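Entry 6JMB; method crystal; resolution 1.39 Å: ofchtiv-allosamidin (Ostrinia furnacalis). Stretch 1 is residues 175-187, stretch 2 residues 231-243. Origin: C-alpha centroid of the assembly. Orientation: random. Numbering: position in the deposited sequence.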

ATOM      1  N   SER A 175      13.313  11.414  -2.000  1.00 10.64           N
ATOM      2  CA  SER A 175      13.726  10.215  -1.284  1.00  9.93           C
ATOM      3  C   SER A 175      14.605   9.258  -2.073  1.00 10.60           C
ATOM      4  O   SER A 175      15.356   8.501  -1.451  1.00 10.93           O
ATOM      5  N   TYR A 176      14.514   9.225  -3.407  1.00 10.23           N
ATOM      6  CA  TYR A 176      15.028   8.085  -4.152  1.00  9.90           C
ATOM      7  C   TYR A 176      15.851   8.497  -5.356  1.00 10.42           C
ATOM      8  O   TYR A 176      15.518   9.447  -6.068  1.00 11.67           O
ATOM      9  N   ASP A 177      16.899   7.730  -5.605  1.00 10.90           N
ATOM     10  CA  ASP A 177      17.510   7.666  -6.919  1.00 11.04           C
ATOM     11  C   ASP A 177      16.919   6.442  -7.612  1.00 11.08           C
ATOM     12  O   ASP A 177      17.238   5.305  -7.251  1.00 11.90           O
ATOM     13  N   VAL A 178      16.025   6.679  -8.580  1.00 12.64           N
ATOM     14  CA  VAL A 178      15.216   5.582  -9.125  1.00 11.46           C
ATOM     15  C   VAL A 178      16.043   4.473  -9.759  1.00 11.59           C
ATOM     16  O   VAL A 178      15.786   3.294  -9.459  1.00 12.44           O
ATOM     17  N   PRO A 179      17.026   4.749 -10.620  1.00 11.79           N
ATOM     18  CA  PRO A 179      17.773   3.635 -11.227  1.00 12.85           C
ATOM     19  C   PRO A 179      18.499   2.764 -10.217  1.00 12.41           C
ATOM     20  O   PRO A 179      18.530   1.537 -10.382  1.00 14.69           O
ATOM     21  N   SER A 180      19.073   3.351  -9.163  1.00 11.72           N
ATOM     22  CA  SER A 180      19.802   2.525  -8.205  1.00 13.37           C
ATOM     23  C   SER A 180      18.865   1.768  -7.273  1.00 14.38           C
ATOM     24  O   SER A 180      19.229   0.695  -6.781  1.00 19.47           O
ATOM     25  N   VAL A 181      17.657   2.283  -7.039  1.00 11.73           N
ATOM     26  CA  VAL A 181      16.664   1.519  -6.290  1.00 12.20           C
ATOM     27  C   VAL A 181      16.179   0.332  -7.114  1.00 13.30           C
ATOM     28  O   VAL A 181      16.155  -0.810  -6.637  1.00 16.00           O
ATOM     29  N   ALA A 182      15.830   0.576  -8.382  1.00 12.57           N
ATOM     30  CA  ALA A 182      15.323  -0.498  -9.231  1.00 12.59           C
ATOM     31  C   ALA A 182      16.357  -1.599  -9.439  1.00 15.07           C
ATOM     32  O   ALA A 182      15.996  -2.782  -9.508  1.00 14.69           O
ATOM     33  N   LYS A 183      17.642  -1.231  -9.501  1.00 13.50           N
ATOM     34  CA  LYS A 183      18.695  -2.172  -9.877  1.00 14.94           C
ATOM     35  C   LYS A 183      18.742  -3.379  -8.950  1.00 14.62           C
ATOM     36  O   LYS A 183      18.969  -4.508  -9.403  1.00 17.18           O
ATOM     37  N   TYR A 184      18.524  -3.165  -7.653  1.00 13.84           N
ATOM     38  CA  TYR A 184      18.779  -4.172  -6.631  1.00 14.87           C
ATOM     39  C   TYR A 184      17.543  -4.937  -6.198  1.00 14.50           C
ATOM     40  O   TYR A 184      17.672  -5.928  -5.469  1.00 15.46           O
ATOM     41  N   VAL A 185      16.360  -4.509  -6.609  1.00 11.78           N
ATOM     42  CA  VAL A 185      15.125  -5.091  -6.104  1.00 12.12           C
ATOM     43  C   VAL A 185      14.499  -5.988  -7.160  1.00 10.92           C
ATOM     44  O   VAL A 185      14.712  -5.816  -8.367  1.00 12.72           O
ATOM     45  N   ASP A 186      13.719  -6.957  -6.688  1.00 11.99           N
ATOM     46  CA  ASP A 186      12.917  -7.766  -7.596  1.00 11.35           C
ATOM     47  C   ASP A 186      11.791  -6.949  -8.215  1.00 12.14           C
ATOM     48  O   ASP A 186      11.463  -7.127  -9.394  1.00 13.06           O
ATOM     49  N   TYR A 187      11.191  -6.046  -7.441  1.00 11.13           N
ATOM     50  CA  TYR A 187      10.214  -5.110  -7.979  1.00 11.81           C
ATOM     51  C   TYR A 187      10.040  -3.964  -6.998  1.00 11.13           C
ATOM     52  O   TYR A 187      10.446  -4.044  -5.830  1.00 10.73           O
ATOM     53  N   GLN A 231       3.782   7.236 -14.681  1.00 10.76           N
ATOM     54  CA  GLN A 231       4.602   7.758 -15.765  1.00 12.41           C
ATOM     55  C   GLN A 231       5.895   8.367 -15.240  1.00 11.54           C
ATOM     56  O   GLN A 231       6.929   8.270 -15.912  1.00 13.19           O
ATOM     57  N   TYR A 232       5.875   8.966 -14.043  1.00 11.51           N
ATOM     58  CA  TYR A 232       7.128   9.444 -13.460  1.00 11.33           C
ATOM     59  C   TYR A 232       8.105   8.291 -13.242  1.00 11.87           C
ATOM     60  O   TYR A 232       9.268   8.357 -13.660  1.00 11.78           O
ATOM     61  N   TRP A 233       7.648   7.220 -12.584  1.00 10.11           N
ATOM     62  CA  TRP A 233       8.548   6.119 -12.260  1.00 11.35           C
ATOM     63  C   TRP A 233       9.087   5.455 -13.518  1.00 12.24           C
ATOM     64  O   TRP A 233      10.277   5.124 -13.587  1.00 14.15           O
ATOM     65  N   LEU A 234       8.243   5.284 -14.540  1.00 12.50           N
ATOM     66  CA  LEU A 234       8.728   4.744 -15.807  1.00 13.87           C
ATOM     67  C   LEU A 234       9.764   5.672 -16.430  1.00 13.71           C
ATOM     68  O   LEU A 234      10.828   5.227 -16.880  1.00 16.25           O
ATOM     69  N   SER A 235       9.481   6.975 -16.437  1.00 13.26           N
ATOM     70  CA  SER A 235      10.377   7.927 -17.087  1.00 14.97           C
ATOM     71  C   SER A 235      11.694   8.087 -16.339  1.00 16.23           C
ATOM     72  O   SER A 235      12.703   8.462 -16.951  1.00 18.68           O
ATOM     73  N   ALA A 236      11.711   7.809 -15.040  1.00 14.22           N
ATOM     74  CA  ALA A 236      12.898   7.979 -14.217  1.00 14.77           C
ATOM     75  C   ALA A 236      13.770   6.732 -14.160  1.00 14.11           C
ATOM     76  O   ALA A 236      14.809   6.750 -13.490  1.00 14.92           O
ATOM     77  N   GLY A 237      13.374   5.651 -14.826  1.00 14.59           N
ATOM     78  CA  GLY A 237      14.254   4.508 -14.951  1.00 16.83           C
ATOM     79  C   GLY A 237      13.782   3.208 -14.337  1.00 17.85           C
ATOM     80  O   GLY A 237      14.535   2.232 -14.322  1.00 19.01           O
ATOM     81  N   CYS A 238      12.557   3.160 -13.821  1.00 14.20           N
ATOM     82  CA  CYS A 238      12.023   1.885 -13.362  1.00 14.44           C
ATOM     83  C   CYS A 238      11.463   1.120 -14.555  1.00 15.22           C
ATOM     84  O   CYS A 238      10.488   1.576 -15.165  1.00 14.97           O
ATOM     85  N   PRO A 239      12.033  -0.023 -14.924  1.00 14.07           N
ATOM     86  CA  PRO A 239      11.483  -0.777 -16.045  1.00 13.65           C
ATOM     87  C   PRO A 239      10.069  -1.244 -15.723  1.00 16.19           C
ATOM     88  O   PRO A 239       9.725  -1.464 -14.548  1.00 13.99           O
ATOM     89  N   PRO A 240       9.216  -1.374 -16.741  1.00 15.06           N
ATOM     90  CA  PRO A 240       7.836  -1.809 -16.476  1.00 14.70           C
ATOM     91  C   PRO A 240       7.770  -3.145 -15.775  1.00 14.10           C
ATOM     92  O   PRO A 240       6.874  -3.363 -14.949  1.00 13.79           O
ATOM     93  N   GLU A 241       8.711  -4.044 -16.062  1.00 13.72           N
ATOM     94  CA  GLU A 241       8.718  -5.360 -15.441  1.00 14.86           C
ATOM     95  C   GLU A 241       9.105  -5.316 -13.970  1.00 15.06           C
ATOM     96  O   GLU A 241       9.064  -6.359 -13.307  1.00 14.91           O
ATOM     97  N   LYS A 242       9.466  -4.148 -13.442  1.00 13.32           N
ATOM     98  CA  LYS A 242       9.706  -3.991 -12.016  1.00 13.45           C
ATOM     99  C   LYS A 242       8.752  -3.015 -11.349  1.00 13.14           C
ATOM    100  O   LYS A 242       8.893  -2.762 -10.147  1.00 15.05           O
ATOM    101  N   LEU A 243       7.782  -2.471 -12.078  1.00 11.58           N
ATOM    102  CA  LEU A 243       6.852  -1.489 -11.532  1.00 11.51           C
ATOM    103  C   LEU A 243       5.548  -2.204 -11.212  1.00 11.53           C
ATOM    104  O   LEU A 243       4.834  -2.652 -12.116  1.00 11.61           O
TER

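Stretch 2 enters as the end of a helix, and the first side chain to reach stretch 1 is Tyr-232. Its CA-to-CB bond points sideways, but with chi1 at 169° (t) the ring extends so that its end comes nearer: Tyr-232 OH lies 4.0 Å from Val-178 CG2. Tyr-232 OH is also 2.7 Å from water 1, which donates to Tyr-176 O at 2.8 Å (water O to Tyr-176 O), so a single water links the phenol to the stretch 1 backbone; the direction of the bond between water and phenol remains open.

Trp-233 also leaves sideways and approaches with its end, chi1 -80° (m) and chi2 87°. Val-178, rotamer t and pointing toward stretch 2, sets CG2 over one face of the indole, 4.1 Å from the centroid of the six-membered ring and 29° off its normal, a CH-pi contact; the closest atoms are Val-178 CG2 and Trp-233 CZ3, 3.6 Å apart. Tyr-176 (m), likewise directed toward stretch 2, meets the indole at its edge, with Tyr-176 CD2 3.6 Å from Trp-233 CH2. The planes of the Tyr-176 ring and the six-membered ring are inclined at 53°, with centroids 5.6 Å apart, an oblique pairing.

At Ala-236 the methyl CB lies 3.9 Å from Val-178 CG2, while its carbonyl O is 3.5 Å from Pro-179 CD. Gly-237 follows with phi 118° in a Schellman motif. An ideal CB here would point toward stretch 1 and fall 3.2 Å from Pro-179 CG, a tight approach; it would also jam against the preceding carbonyl O, which by itself calls for glycine.

Cys-238 (t) places CB 4.1 Å from Val-178 CG1, a methyl that also lies 3.7 Å from Trp-233 CE3, so both branches of Val-178 pack against the indole. Next, Pro-239 CD stands 4.1 Å from Ala-182 CB, which points toward stretch 2; the CA atoms of Ala-182 and Cys-238 are 5.8 Å apart.

Lys-242 contributes the largest covered area, 112 Å². It starts sideways, but chi1 m followed by three t angles carries its end along stretch 1. Lys-242 NZ donates to Ala-182 O at 2.8 Å and to Val-185 O at 2.9 Å, fastening the ammonium group to two backbone carbonyls of stretch 1. Partway along the chain, Lys-242 CG packs 3.6 Å from Asp-186 O. Leu-243 then points away.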

ATOM      1  CB  SER A 175      12.498   9.415  -0.817  1.00 10.58           C
ATOM      2  OG  SER A 175      11.748  10.130   0.155  1.00 11.67           O
ATOM      3  CB  TYR A 176      13.898   7.200  -4.690  1.00 10.72           C
ATOM      4  CG  TYR A 176      12.817   6.887  -3.688  1.00 10.21           C
ATOM      5  CD1 TYR A 176      13.082   6.098  -2.568  1.00 10.22           C
ATOM      6  CD2 TYR A 176      11.535   7.373  -3.860  1.00  9.63           C
ATOM      7  CE1 TYR A 176      12.081   5.809  -1.646  1.00 10.90           C
ATOM      8  CE2 TYR A 176      10.529   7.094  -2.949  1.00  9.80           C
ATOM      9  CZ  TYR A 176      10.808   6.318  -1.845  1.00  9.78           C
ATOM     10  OH  TYR A 176       9.806   6.048  -0.947  1.00 11.04           O
ATOM     11  CB  ASP A 177      19.022   7.553  -6.806  1.00 12.57           C
ATOM     12  CG  ASP A 177      19.668   7.408  -8.147  1.00 13.74           C
ATOM     13  OD1 ASP A 177      19.813   8.441  -8.826  1.00 13.90           O
ATOM     14  OD2 ASP A 177      19.975   6.265  -8.534  1.00 13.67           O
ATOM     15  CB  VAL A 178      14.102   6.135 -10.039  1.00 11.29           C
ATOM     16  CG1 VAL A 178      13.339   4.996 -10.709  1.00 12.89           C
ATOM     17  CG2 VAL A 178      13.149   7.027  -9.246  1.00 12.69           C
ATOM     18  CB  PRO A 179      18.734   4.335 -12.200  1.00 14.36           C
ATOM     19  CG  PRO A 179      18.073   5.656 -12.491  1.00 14.04           C
ATOM     20  CD  PRO A 179      17.406   6.047 -11.208  1.00 12.98           C
ATOM     21  CB  SER A 180      20.846   3.340  -7.433  1.00 14.95           C
ATOM     22  OG  SER A 180      20.261   4.395  -6.699  1.00 16.45           O
ATOM     23  CB  VAL A 181      15.503   2.429  -5.849  1.00 12.67           C
ATOM     24  CG1 VAL A 181      14.345   1.594  -5.282  1.00 14.05           C
ATOM     25  CG2 VAL A 181      15.984   3.451  -4.834  1.00 13.48           C
ATOM     26  CB  ALA A 182      14.870   0.061 -10.581  1.00 13.82           C
ATOM     27  CB  LYS A 183      20.039  -1.442  -9.861  1.00 15.58           C
ATOM     28  CG  LYS A 183      21.259  -2.316 -10.078  1.00 21.01           C
ATOM     29  CD  LYS A 183      22.478  -1.431 -10.288  1.00 25.04           C
ATOM     30  CE  LYS A 183      23.713  -2.240 -10.635  1.00 33.94           C
ATOM     31  NZ  LYS A 183      24.910  -1.358 -10.760  1.00 36.65           N
ATOM     32  CB  TYR A 184      19.381  -3.501  -5.396  1.00 17.34           C
ATOM     33  CG  TYR A 184      20.690  -2.855  -5.709  1.00 21.79           C
ATOM     34  CD1 TYR A 184      21.742  -3.614  -6.180  1.00 19.41           C
ATOM     35  CD2 TYR A 184      20.866  -1.490  -5.575  1.00 22.61           C
ATOM     36  CE1 TYR A 184      22.940  -3.043  -6.480  1.00 24.36           C
ATOM     37  CE2 TYR A 184      22.066  -0.900  -5.884  1.00 26.76           C
ATOM     38  CZ  TYR A 184      23.103  -1.687  -6.338  1.00 24.73           C
ATOM     39  OH  TYR A 184      24.320  -1.124  -6.653  1.00 32.60           O
ATOM     40  CB  VAL A 185      14.123  -4.026  -5.614  1.00 11.11           C
ATOM     41  CG1 VAL A 185      14.745  -3.190  -4.498  1.00 13.89           C
ATOM     42  CG2 VAL A 185      13.663  -3.134  -6.770  1.00 12.44           C
ATOM     43  CB  ASP A 186      12.387  -8.986  -6.854  1.00 13.01           C
ATOM     44  CG  ASP A 186      13.491  -9.954  -6.512  1.00 14.27           C
ATOM     45  OD1 ASP A 186      13.905 -10.715  -7.413  1.00 18.49           O
ATOM     46  OD2 ASP A 186      13.983  -9.930  -5.368  1.00 13.70           O
ATOM     47  CB  TYR A 187       8.857  -5.763  -8.294  1.00 11.99           C
ATOM     48  CG  TYR A 187       8.208  -6.471  -7.133  1.00 10.30           C
ATOM     49  CD1 TYR A 187       7.543  -5.756  -6.136  1.00 11.81           C
ATOM     50  CD2 TYR A 187       8.245  -7.860  -7.033  1.00 11.85           C
ATOM     51  CE1 TYR A 187       6.940  -6.411  -5.071  1.00 12.43           C
ATOM     52  CE2 TYR A 187       7.646  -8.520  -5.973  1.00 12.12           C
ATOM     53  CZ  TYR A 187       6.999  -7.788  -4.992  1.00 11.74           C
ATOM     54  OH  TYR A 187       6.414  -8.442  -3.930  1.00 12.86           O
ATOM     55  CB  GLN A 231       3.805   8.742 -16.622  1.00 13.14           C
ATOM     56  CG  GLN A 231       2.591   8.114 -17.312  1.00 14.85           C
ATOM     57  CD  GLN A 231       2.947   6.886 -18.126  1.00 16.82           C
ATOM     58  OE1 GLN A 231       3.881   6.912 -18.929  1.00 20.55           O
ATOM     59  NE2 GLN A 231       2.209   5.797 -17.918  1.00 16.36           N
ATOM     60  CB  TYR A 232       6.913  10.202 -12.142  1.00 12.41           C
ATOM     61  CG  TYR A 232       8.265  10.409 -11.498  1.00 13.26           C
ATOM     62  CD1 TYR A 232       9.163  11.322 -12.034  1.00 12.95           C
ATOM     63  CD2 TYR A 232       8.686   9.624 -10.429  1.00 12.75           C
ATOM     64  CE1 TYR A 232      10.426  11.479 -11.505  1.00 12.85           C
ATOM     65  CE2 TYR A 232       9.954   9.776  -9.890  1.00 11.25           C
ATOM     66  CZ  TYR A 232      10.815  10.703 -10.439  1.00 13.83           C
ATOM     67  OH  TYR A 232      12.077  10.851  -9.915  1.00 14.87           O
ATOM     68  CB  TRP A 233       7.873   5.127 -11.306  1.00 11.16           C
ATOM     69  CG  TRP A 233       7.914   5.638  -9.895  1.00 11.05           C
ATOM     70  CD1 TRP A 233       7.014   6.473  -9.293  1.00 10.55           C
ATOM     71  CD2 TRP A 233       8.942   5.391  -8.925  1.00  9.60           C
ATOM     72  NE1 TRP A 233       7.415   6.752  -8.002  1.00 10.34           N
ATOM     73  CE2 TRP A 233       8.592   6.095  -7.755  1.00  9.74           C
ATOM     74  CE3 TRP A 233      10.118   4.630  -8.933  1.00 10.67           C
ATOM     75  CZ2 TRP A 233       9.378   6.069  -6.610  1.00  9.95           C
ATOM     76  CZ3 TRP A 233      10.900   4.604  -7.791  1.00 11.08           C
ATOM     77  CH2 TRP A 233      10.523   5.314  -6.643  1.00 10.75           C
ATOM     78  CB  LEU A 234       7.557   4.532 -16.770  1.00 13.47           C
ATOM     79  CG  LEU A 234       6.560   3.434 -16.409  1.00 14.17           C
ATOM     80  CD1 LEU A 234       5.356   3.484 -17.350  1.00 15.84           C
ATOM     81  CD2 LEU A 234       7.213   2.066 -16.455  1.00 14.81           C
ATOM     82  CB  SER A 235       9.688   9.285 -17.234  1.00 16.01           C
ATOM     83  OG  SER A 235       9.637   9.978 -15.999  1.00 26.78           O
ATOM     84  CB  ALA A 236      12.508   8.418 -12.804  1.00 13.59           C
ATOM     85  CB  CYS A 238      10.916   2.090 -12.344  1.00 13.73           C
ATOM     86  SG  CYS A 238      10.348   0.529 -11.627  1.00 15.84           S
ATOM     87  CB  PRO A 239      12.448  -1.959 -16.193  1.00 19.55           C
ATOM     88  CG  PRO A 239      13.135  -2.076 -14.888  1.00 21.83           C
ATOM     89  CD  PRO A 239      13.176  -0.703 -14.289  1.00 16.79           C
ATOM     90  CB  PRO A 240       7.199  -1.875 -17.872  1.00 17.57           C
ATOM     91  CG  PRO A 240       8.114  -1.146 -18.772  1.00 23.39           C
ATOM     92  CD  PRO A 240       9.478  -1.179 -18.175  1.00 17.04           C
ATOM     93  CB  GLU A 241       9.630  -6.304 -16.223  1.00 20.21           C
ATOM     94  CG  GLU A 241      11.095  -5.949 -16.137  1.00 24.65           C
ATOM     95  CD  GLU A 241      11.584  -5.121 -17.316  1.00 30.03           C
ATOM     96  OE1 GLU A 241      10.762  -4.442 -17.978  1.00 22.28           O
ATOM     97  OE2 GLU A 241      12.807  -5.150 -17.575  1.00 37.98           O
ATOM     98  CB  LYS A 242      11.155  -3.565 -11.741  1.00 13.04           C
ATOM     99  CG  LYS A 242      12.160  -4.681 -11.961  1.00 14.06           C
ATOM    100  CD  LYS A 242      13.530  -4.311 -11.424  1.00 14.45           C
ATOM    101  CE  LYS A 242      14.485  -5.479 -11.548  1.00 15.72           C
ATOM    102  NZ  LYS A 242      15.808  -5.138 -10.964  1.00 15.54           N
ATOM    103  CB  LEU A 243       6.616  -0.352 -12.522  1.00 12.50           C
ATOM    104  CG  LEU A 243       6.089   0.971 -11.940  1.00 12.20           C
ATOM    105  CD1 LEU A 243       6.181   2.066 -12.987  1.00 14.06           C
ATOM    106  CD2 LEU A 243       4.657   0.890 -11.424  1.00 15.69           C
TER
HETATM  107  O   HOH W   1      14.056  10.734  -8.062  1.00 15.91           O